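Local coordinates for cellulase (Bacillus sp. BG-CS10, PDB 5E09), which probably hydrolyses internal beta-1,4-glucosidic bonds of cellulose with a family 5 catalytic barrel, to which carbohydrate-binding modules are joined, at residues Pro61-Asn66 with Ser106-Tyr111; His329-Ala334 with Ser340-Ser345. All coordinates share one frame; numbering follows the deposited sequence.

Interaction 1 of 2, residues Pro61-Asn66 with Ser106-Tyr111; sequences PVTWEN and SWLWIY
A chi1 of 179° sets CG of E65 opposite the backbone N and points the chain at the helical turn of S106-Y111, while W109 holds its indole between its own backbone N and carbonyl carbon (chi1 61°), turned toward E65. The two side chains run past each other in opposite directions. CB of E65 lies 3.4 Å from NE1 of W109, and CG of E65 follows at 3.6 Å from CD1 of W109. The aliphatic part of the glutamate thus meets the NE1-CD1 side of the indole obliquely, and its carboxylate plane is inclined by 61° to the ring. A bend at chi2 then carries OE1 of E65 to within 3.4 Å of CB of L108, a van der Waals contact against a hydrocarbon surface. T63 completes the seam: its methyl CG2 meets CD1 of L108 at 3.4 Å, the two side chains crossing at nearly a right angle. Its hydroxyl is engaged with the backbone O of D28 and the backbone N of H104.

The polar link comes from D105, just before the second segment. Its carboxylate accepts hydrogen bonds from NE1 of W109 at OD1 and from the backbone N of W64 at OD2, helping to hold the indole and linking the start of helix 105-110 to the backbone at W64. The loop after strand 57-60 and the short helix 105-110 after strand 97-100 belong to neighbouring beta-alpha units, at the C-terminal ends of the strands, the side of the parallel eight-stranded (beta/alpha)8 barrel on which family 5 glycosidases carry their active-site cleft.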
loop_
_atom_site.group_PDB
_atom_site.type_symbol
_atom_site.label_atom_id
_atom_site.label_comp_id
_atom_site.label_asym_id
_atom_site.label_seq_id
_atom_site.Cartn_x
_atom_site.Cartn_y
_atom_site.Cartn_z
ATOM N N PRO A 61 3.324 -0.411 15.450
ATOM C CA PRO A 61 3.681 1.007 15.507
ATOM C C PRO A 61 3.030 1.668 16.712
ATOM O O PRO A 61 1.840 1.468 16.965
ATOM C CB PRO A 61 3.123 1.579 14.197
ATOM C CG PRO A 61 2.126 0.590 13.722
ATOM C CD PRO A 61 2.579 -0.750 14.227
ATOM N N VAL A 62 3.807 2.432 17.464
ATOM C CA VAL A 62 3.263 3.165 18.597
ATOM C C VAL A 62 3.691 4.624 18.568
ATOM O O VAL A 62 4.875 4.928 18.445
ATOM C CB VAL A 62 3.698 2.548 19.935
ATOM C CG1 VAL A 62 3.020 3.277 21.084
ATOM C CG2 VAL A 62 3.363 1.062 19.975
ATOM N N THR A 63 2.718 5.522 18.659
ATOM C CA THR A 63 2.997 6.936 18.862
ATOM C C THR A 63 2.867 7.230 20.351
ATOM O O THR A 63 1.834 6.931 20.958
ATOM C CB THR A 63 2.048 7.832 18.050
ATOM O OG1 THR A 63 2.237 7.577 16.653
ATOM C CG2 THR A 63 2.327 9.301 18.329
ATOM N N TRP A 64 3.914 7.805 20.936
ATOM C CA TRP A 64 4.021 7.913 22.391
ATOM C C TRP A 64 3.723 9.298 22.958
ATOM O O TRP A 64 3.379 9.410 24.132
ATOM C CB TRP A 64 5.424 7.502 22.845
ATOM C CG TRP A 64 5.790 6.105 22.480
ATOM C CD1 TRP A 64 6.489 5.703 21.385
ATOM C CD2 TRP A 64 5.470 4.917 23.215
ATOM N NE1 TRP A 64 6.628 4.337 21.389
ATOM C CE2 TRP A 64 6.015 3.835 22.500
ATOM C CE3 TRP A 64 4.779 4.671 24.402
ATOM C CZ2 TRP A 64 5.881 2.517 22.939
ATOM C CZ3 TRP A 64 4.651 3.369 24.836
ATOM C CH2 TRP A 64 5.196 2.305 24.105
ATOM N N GLU A 65 3.862 10.338 22.135
ATOM C CA GLU A 65 3.851 11.724 22.615
ATOM C C GLU A 65 2.691 12.083 23.541
ATOM O O GLU A 65 2.887 12.739 24.565
ATOM C CB GLU A 65 3.835 12.697 21.437
ATOM C CG GLU A 65 3.808 14.153 21.883
ATOM C CD GLU A 65 3.024 15.038 20.943
ATOM O OE1 GLU A 65 3.499 15.278 19.813
ATOM O OE2 GLU A 65 1.927 15.492 21.329
ATOM N N ASN A 66 1.486 11.658 23.179
ATOM C CA ASN A 66 0.296 11.988 23.957
ATOM C C ASN A 66 0.094 11.083 25.175
ATOM O O ASN A 66 -0.932 11.154 25.849
ATOM C CB ASN A 66 -0.940 11.944 23.056
ATOM C CG ASN A 66 -0.998 13.115 22.097
ATOM O OD1 ASN A 66 -0.573 14.220 22.427
ATOM N ND2 ASN A 66 -1.521 12.878 20.899
ATOM N N SER A 106 8.154 10.852 15.259
ATOM C CA SER A 106 9.135 11.327 14.296
ATOM C C SER A 106 8.839 12.733 13.766
ATOM O O SER A 106 9.727 13.577 13.741
ATOM C CB SER A 106 9.224 10.353 13.126
ATOM O OG SER A 106 7.977 10.258 12.458
ATOM N N TRP A 107 7.604 12.983 13.334
ATOM C CA TRP A 107 7.272 14.290 12.764
ATOM C C TRP A 107 6.559 15.178 13.782
ATOM O O TRP A 107 6.415 16.382 13.570
ATOM C CB TRP A 107 6.422 14.139 11.491
ATOM C CG TRP A 107 5.079 13.493 11.702
ATOM C CD1 TRP A 107 4.793 12.160 11.635
ATOM C CD2 TRP A 107 3.839 14.154 12.007
ATOM N NE1 TRP A 107 3.458 11.949 11.886
ATOM C CE2 TRP A 107 2.850 13.153 12.116
ATOM C CE3 TRP A 107 3.472 15.489 12.198
ATOM C CZ2 TRP A 107 1.514 13.449 12.409
ATOM C CZ3 TRP A 107 2.145 15.781 12.486
ATOM C CH2 TRP A 107 1.182 14.762 12.587
ATOM N N LEU A 108 6.091 14.547 14.860
ATOM C CA LEU A 108 5.444 15.215 15.993
ATOM C C LEU A 108 6.386 16.059 16.877
ATOM O O LEU A 108 6.037 17.166 17.288
ATOM C CB LEU A 108 4.699 14.192 16.856
ATOM C CG LEU A 108 3.590 13.398 16.162
ATOM C CD1 LEU A 108 2.993 12.369 17.109
ATOM C CD2 LEU A 108 2.514 14.331 15.629
ATOM N N TRP A 109 7.519 15.448 17.261
ATOM C CA TRP A 109 8.534 16.092 18.117
ATOM C C TRP A 109 10.027 15.672 17.973
ATOM O O TRP A 109 10.879 16.202 18.687
ATOM C CB TRP A 109 8.117 15.988 19.589
ATOM C CG TRP A 109 7.982 14.576 20.075
ATOM C CD1 TRP A 109 6.860 13.802 20.041
ATOM C CD2 TRP A 109 9.008 13.772 20.668
ATOM N NE1 TRP A 109 7.122 12.564 20.576
ATOM C CE2 TRP A 109 8.434 12.520 20.969
ATOM C CE3 TRP A 109 10.355 13.987 20.973
ATOM C CZ2 TRP A 109 9.160 11.489 21.560
ATOM C CZ3 TRP A 109 11.075 12.961 21.561
ATOM C CH2 TRP A 109 10.476 11.729 21.848
ATOM N N ILE A 110 10.341 14.744 17.069
ATOM C CA ILE A 110 11.710 14.282 16.833
ATOM C C ILE A 110 12.298 15.151 15.722
ATOM O O ILE A 110 13.475 15.510 15.721
ATOM C CB ILE A 110 11.748 12.804 16.406
ATOM C CG1 ILE A 110 11.083 11.925 17.468
ATOM C CG2 ILE A 110 13.181 12.358 16.161
ATOM C CD1 ILE A 110 11.078 10.453 17.125
ATOM N N TYR A 111 11.415 15.470 14.782
ATOM C CA TYR A 111 11.649 16.305 13.604
ATOM C C TYR A 111 12.400 17.614 13.887
ATOM O O TYR A 111 13.078 18.155 13.014
ATOM C CB TYR A 111 10.277 16.587 12.982
ATOM C CG TYR A 111 10.201 17.551 11.826
ATOM C CD1 TYR A 111 10.353 17.106 10.514
ATOM C CD2 TYR A 111 9.891 18.888 12.033
ATOM C CE1 TYR A 111 10.250 17.977 9.443
ATOM C CE2 TYR A 111 9.785 19.768 10.967
ATOM C CZ TYR A 111 9.965 19.305 9.675
ATOM O OH TYR A 111 9.864 20.169 8.611
#

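Interaction 2 of 2, residues His329-Ala334 with Ser340-Ser345; sequences HNMLKA and SATAES
Neither a ring nor an amide plane takes part where M331 and A334 meet S340 and T342; the flat residue bordering the contact is W425 of strand 425-432, on which M331 and T342 both pack. H329 stacks on W323 of strand 322-323, away from the contact. Between the segments, the selenomethionine M331 does most of the bridging. Its CG stands anti to the backbone N (chi1 -179°), and bends at chi2 and chi3 swing the end of the chain toward S340. SE of M331 lies 3.7 Å from CB of S340 and the same distance from its OG. Beyond it, CE of M331 reaches CG2 of T342 at 4.1 Å, the two side chains crossing at about a right angle. One helical turn along, CB of A334 packs at 3.6 Å against OG of S340.

These are apolar or mixed contacts. The hydroxyl of S340, although buried, is satisfied by a hydrogen bond with the backbone N of A423, and the backbone N of S340 donates to OE2 of E294. S340 is thus held by two hydrogen bonds, one through its hydroxyl and one through its backbone N.

M331 also packs on L290 and E294 of helix 286-302, and T342 on K291 of the same helix. Strand 342-343 pairs through its backbone with strand 359-364, so the contact lies among helices 326-337 and 286-302 and strands of the X2 module.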
loop_
_atom_site.group_PDB
_atom_site.type_symbol
_atom_site.label_atom_id
_atom_site.label_comp_id
_atom_site.label_asym_id
_atom_site.label_seq_id
_atom_site.Cartn_x
_atom_site.Cartn_y
_atom_site.Cartn_z
ATOM N N HIS A 329 -5.871 -10.801 -0.804
ATOM C CA HIS A 329 -5.081 -11.573 0.142
ATOM C C HIS A 329 -4.678 -12.936 -0.406
ATOM O O HIS A 329 -3.609 -13.444 -0.072
ATOM C CB HIS A 329 -5.812 -11.778 1.460
ATOM C CG HIS A 329 -5.001 -12.545 2.455
ATOM N ND1 HIS A 329 -5.225 -13.874 2.732
ATOM C CD2 HIS A 329 -3.922 -12.179 3.189
ATOM C CE1 HIS A 329 -4.339 -14.290 3.625
ATOM N NE2 HIS A 329 -3.540 -13.281 3.916
ATOM N N ASN A 330 -5.533 -13.538 -1.226
ATOM C CA ASN A 330 -5.163 -14.787 -1.874
ATOM C C ASN A 330 -3.948 -14.572 -2.763
ATOM O O ASN A 330 -3.064 -15.425 -2.828
ATOM C CB ASN A 330 -6.325 -15.361 -2.693
ATOM C CG ASN A 330 -7.386 -16.016 -1.824
ATOM O OD1 ASN A 330 -7.275 -16.049 -0.596
ATOM N ND2 ASN A 330 -8.428 -16.532 -2.461
HETATM N N MSE A 331 -3.900 -13.429 -3.443
HETATM C CA MSE A 331 -2.747 -13.128 -4.288
HETATM C C MSE A 331 -1.476 -12.948 -3.448
HETATM O O MSE A 331 -0.400 -13.425 -3.831
HETATM C CB MSE A 331 -3.003 -11.883 -5.144
HETATM C CG MSE A 331 -1.840 -11.534 -6.068
HETATM SE SE MSE A 331 -1.292 -13.033 -7.217
HETATM C CE MSE A 331 -2.158 -12.469 -8.873
ATOM N N LEU A 332 -1.598 -12.271 -2.306
ATOM C CA LEU A 332 -0.452 -12.137 -1.399
ATOM C C LEU A 332 0.042 -13.507 -0.917
ATOM O O LEU A 332 1.235 -13.828 -0.998
ATOM C CB LEU A 332 -0.811 -11.269 -0.188
ATOM C CG LEU A 332 -1.313 -9.841 -0.404
ATOM C CD1 LEU A 332 -1.575 -9.188 0.945
ATOM C CD2 LEU A 332 -0.333 -9.007 -1.239
ATOM N N LYS A 333 -0.900 -14.301 -0.412
ATOM C CA LYS A 333 -0.636 -15.628 0.132
ATOM C C LYS A 333 0.054 -16.509 -0.894
ATOM O O LYS A 333 1.051 -17.171 -0.592
ATOM C CB LYS A 333 -1.946 -16.271 0.590
ATOM C CG LYS A 333 -1.792 -17.453 1.529
ATOM C CD LYS A 333 -3.152 -17.856 2.088
ATOM C CE LYS A 333 -3.021 -18.753 3.307
ATOM N NZ LYS A 333 -4.280 -18.775 4.110
ATOM N N ALA A 334 -0.477 -16.504 -2.112
ATOM C CA ALA A 334 0.130 -17.241 -3.214
ATOM C C ALA A 334 1.547 -16.744 -3.481
ATOM O O ALA A 334 2.469 -17.537 -3.698
ATOM C CB ALA A 334 -0.723 -17.119 -4.474
ATOM N N SER A 340 2.371 -16.251 -9.517
ATOM C CA SER A 340 1.055 -16.551 -10.074
ATOM C C SER A 340 0.972 -16.038 -11.498
ATOM O O SER A 340 1.564 -15.009 -11.829
ATOM C CB SER A 340 -0.064 -15.922 -9.239
ATOM O OG SER A 340 -0.113 -16.481 -7.944
ATOM N N ALA A 341 0.236 -16.752 -12.341
ATOM C CA ALA A 341 -0.057 -16.249 -13.669
ATOM C C ALA A 341 -1.023 -15.080 -13.542
ATOM O O ALA A 341 -1.835 -15.020 -12.612
ATOM C CB ALA A 341 -0.639 -17.339 -14.552
ATOM N N THR A 342 -0.916 -14.136 -14.466
ATOM C CA THR A 342 -1.839 -13.018 -14.507
ATOM C C THR A 342 -2.315 -12.886 -15.945
ATOM O O THR A 342 -2.031 -13.750 -16.775
ATOM C CB THR A 342 -1.186 -11.704 -14.014
ATOM O OG1 THR A 342 -0.098 -11.349 -14.876
ATOM C CG2 THR A 342 -0.652 -11.860 -12.596
ATOM N N ALA A 343 -3.044 -11.818 -16.237
ATOM C CA ALA A 343 -3.442 -11.516 -17.605
ATOM C C ALA A 343 -3.401 -10.006 -17.820
ATOM O O ALA A 343 -3.273 -9.246 -16.862
ATOM C CB ALA A 343 -4.825 -12.072 -17.900
ATOM N N GLU A 344 -3.515 -9.575 -19.074
ATOM C CA GLU A 344 -3.441 -8.158 -19.419
ATOM C C GLU A 344 -4.531 -7.343 -18.725
ATOM O O GLU A 344 -4.409 -6.129 -18.577
ATOM C CB GLU A 344 -3.538 -7.972 -20.933
ATOM C CG GLU A 344 -4.820 -8.521 -21.535
ATOM C CD GLU A 344 -4.877 -8.362 -23.044
ATOM O OE1 GLU A 344 -4.134 -7.511 -23.583
ATOM O OE2 GLU A 344 -5.665 -9.091 -23.689
ATOM N N SER A 345 -5.585 -8.023 -18.292
ATOM C CA SER A 345 -6.712 -7.387 -17.631
ATOM C C SER A 345 -7.497 -8.433 -16.840
ATOM O O SER A 345 -7.453 -9.623 -17.165
ATOM C CB SER A 345 -7.611 -6.701 -18.661
ATOM O OG SER A 345 -8.873 -6.380 -18.104
#

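Overall arrangement
From the N terminus, the chain first reaches interaction 1, which joins the loop after strand 57-60 to helix 105-110 and closes a span of 39 residues containing helix 78-93 and strand 97-100; it thus ties adjoining units within the catalytic barrel. The chain then completes the remaining barrel strands before interaction 2 opens. There the chain turns after helix 326-337 so that the segment leading into strand 342-343, at the start of the X2 module, packs on the helix, five residues separating the segments. The two neither nest nor cross but follow in series. The centres of interaction 1 and interaction 2 are 37 Å apart, on opposite sides of the chain's centre, and their nearest atoms about 16 Å apart.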